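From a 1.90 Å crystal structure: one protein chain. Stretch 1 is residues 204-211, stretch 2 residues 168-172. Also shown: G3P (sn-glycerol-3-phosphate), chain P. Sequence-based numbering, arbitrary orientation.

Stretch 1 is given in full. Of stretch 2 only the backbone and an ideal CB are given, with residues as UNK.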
# COMPACT_ATOMS: atom_id res chain seq x y z
N GLY A 204 11.51 -2.60 21.99
CA GLY A 204 12.72 -3.41 21.97
C GLY A 204 12.61 -4.93 21.99
O GLY A 204 13.64 -5.61 22.11
N VAL A 205 11.40 -5.48 21.88
CA VAL A 205 11.25 -6.94 21.86
C VAL A 205 11.32 -7.48 20.41
O VAL A 205 12.06 -8.45 20.17
CB VAL A 205 9.97 -7.50 22.62
CG1 VAL A 205 10.05 -7.27 24.21
CG2 VAL A 205 8.67 -6.96 22.00
N ILE A 206 10.59 -6.85 19.46
CA ILE A 206 10.69 -7.26 18.03
C ILE A 206 12.06 -6.94 17.45
O ILE A 206 12.66 -5.92 17.80
CB ILE A 206 9.63 -6.60 17.09
CG1 ILE A 206 9.92 -5.12 16.85
CG2 ILE A 206 8.22 -6.78 17.63
CD1 ILE A 206 9.12 -4.52 15.73
N ASP A 207 12.53 -7.78 16.54
CA ASP A 207 13.88 -7.64 15.97
C ASP A 207 13.89 -6.96 14.62
O ASP A 207 14.94 -6.53 14.15
CB ASP A 207 14.52 -9.01 15.85
CG ASP A 207 14.51 -9.75 17.16
OD1 ASP A 207 14.96 -9.13 18.15
OD2 ASP A 207 14.00 -10.89 17.21
N GLY A 208 12.71 -6.85 14.00
CA GLY A 208 12.60 -6.18 12.70
C GLY A 208 11.24 -6.35 12.04
O GLY A 208 10.22 -6.56 12.70
N GLY A 209 11.24 -6.28 10.71
CA GLY A 209 10.05 -6.37 9.88
C GLY A 209 10.43 -6.15 8.43
O GLY A 209 11.58 -6.25 8.10
N ASP A 210 9.46 -5.87 7.54
CA ASP A 210 9.82 -5.43 6.20
C ASP A 210 8.81 -4.34 5.81
O ASP A 210 7.62 -4.48 6.08
CB ASP A 210 9.76 -6.57 5.18
CG ASP A 210 8.40 -7.21 5.10
OD1 ASP A 210 8.07 -8.01 6.00
OD2 ASP A 210 7.63 -6.95 4.15
N SER A 211 9.33 -3.30 5.18
CA SER A 211 8.55 -2.12 4.79
C SER A 211 9.11 -1.53 3.53
O SER A 211 10.27 -1.76 3.18
CB SER A 211 8.61 -1.06 5.87
OG SER A 211 7.77 -1.36 6.97
N UNK A 168 13.47 -14.93 15.36
CA UNK A 168 13.38 -13.50 15.07
C UNK A 168 11.95 -13.05 15.12
O UNK A 168 11.15 -13.55 14.37
CB UNK A 168 13.99 -13.17 13.70
N UNK A 169 11.63 -12.13 16.02
CA UNK A 169 10.28 -11.64 16.13
C UNK A 169 10.11 -10.53 15.10
O UNK A 169 10.51 -9.40 15.34
CB UNK A 169 9.98 -11.15 17.55
N UNK A 170 9.52 -10.83 13.95
CA UNK A 170 9.36 -9.75 12.94
C UNK A 170 7.94 -9.18 12.92
O UNK A 170 6.96 -9.91 12.87
CB UNK A 170 9.71 -10.27 11.55
N UNK A 171 7.84 -7.87 12.90
CA UNK A 171 6.55 -7.24 12.68
C UNK A 171 5.98 -7.65 11.34
O UNK A 171 6.71 -7.77 10.37
CB UNK A 171 6.67 -5.72 12.76
N UNK A 172 4.67 -7.85 11.29
CA UNK A 172 3.96 -8.01 10.04
C UNK A 172 2.68 -7.24 10.17
O UNK A 172 2.18 -7.07 11.26
CB UNK A 172 3.70 -9.48 9.70
O1 G3P P . -1.31 -2.26 1.62
C1 G3P P . -1.08 -2.89 2.85
C2 G3P P . 0.09 -2.21 3.57
O2 G3P P . -0.22 -0.85 3.77
C3 G3P P . 0.31 -2.89 4.93
O1P G3P P . 1.64 -2.72 5.31
O4P G3P P . 1.64 -0.30 5.61
O2P G3P P . 1.07 -1.80 7.60
O3P G3P P . 3.42 -1.65 6.79
P G3P P . 1.95 -1.55 6.40

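At position 168 the CA-to-CB bond points sideways to stretch 1, and the ideal CB lies 4.2 Å from D207 OD2. No pocket encloses it, so a polar, basic or flexible apolar side chain would all fit. The deposited residue is M168. Its chain (chi1 m, chi2 t) bends its end back to stretch 1, and CE reaches 3.9 Å from D207 CB, an apolar contact beside the aspartate.

Position 169 directs its CA-to-CB bond toward stretch 1, with the ideal CB 4.0 Å from I206 CA and 4.0 Å from D207 OD2. Its backbone is held at both polar atoms: its N donates to D207 OD2 (2.9 Å, 160°), and D207 N donates to its O (2.9 Å, 158°). These pairings are independent of the side chain here. The nearby carboxylate and V205 O, 4.3 Å from the ideal CB, argue against an acid but allow a long aliphatic, polar or basic residue. It is R169. The chain runs past the loop, CD lying 3.6 Å from V205 O, and the contact made there is through its aliphatic part.

At position 170 the bond is sideways, with the ideal CB 4.3 Å from G209 CA. The CA approaches G208 O at 3.3 Å in a CA-H...O contact, and a single beta bridge pairs this position with G208. Stretch 1 offers two glycines, hence room for a flexible apolar side chain. M170 uses it: with chi1, chi2 and chi3 all m, it folds over the glycine backbone until CE is 3.2 Å from G209 N. A CB on G208 would sit only 3.2 Å from M170 SD, a tight fit.

Position 171 donates its N to G208 O (2.7 Å, 159°). Its sideways ideal CB is 4.0 Å from I206 CD1, so the first carbons should be aliphatic. The phosphate of G3P lies farther out, favouring a long basic chain, lysine or arginine. R171 satisfies both demands: CB packs 4.1 Å from I206 CD1, while NH1 donates to G3P O3P (2.7 Å, 165°) and NH2 to G3P O2P (2.8 Å, 167°), O3P lying at the guanidinium edge near its plane. Water 2 accepts from R171 NH1 (3.0 Å) and donates to D210 O (3.0 Å) and S211 OG (2.7 Å), tying this arginine to stretch 1.

Position 172 has nothing of stretch 1 within 5.5 Å of its ideal CB. Its extended backbone (-138/151) suits beta-branched residues, although others remain possible; it is V172, with chi1 m.

Stretch 2 (168-172) MRMRV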
# COMPACT_ATOMS: atom_id res chain seq x y z
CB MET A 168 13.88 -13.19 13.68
CG MET A 168 15.38 -13.10 13.57
SD MET A 168 15.79 -12.30 12.03
CE MET A 168 15.92 -10.60 12.54
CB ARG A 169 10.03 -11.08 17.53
CG ARG A 169 10.07 -12.13 18.64
CD ARG A 169 10.05 -11.47 20.02
NE ARG A 169 9.37 -12.33 21.00
CZ ARG A 169 9.92 -13.38 21.60
NH1 ARG A 169 9.21 -14.08 22.48
NH2 ARG A 169 11.18 -13.73 21.34
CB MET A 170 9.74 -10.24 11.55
CG MET A 170 11.09 -10.84 11.42
SD MET A 170 12.42 -9.68 11.55
CE MET A 170 12.55 -9.12 9.88
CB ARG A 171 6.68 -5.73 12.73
CG ARG A 171 5.32 -5.02 12.68
CD ARG A 171 5.07 -4.40 11.27
NE ARG A 171 3.68 -4.00 11.07
CZ ARG A 171 3.25 -3.27 10.05
NH1 ARG A 171 4.10 -2.86 9.11
NH2 ARG A 171 1.98 -2.98 9.94
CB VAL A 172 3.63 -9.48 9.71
CG1 VAL A 172 4.91 -10.28 9.59
CG2 VAL A 172 2.75 -10.08 10.77
O HOH W 1 6.65 -5.90 8.35
O HOH W 2 7.02 -3.26 8.73
O HOH W 3 8.33 -9.36 8.36
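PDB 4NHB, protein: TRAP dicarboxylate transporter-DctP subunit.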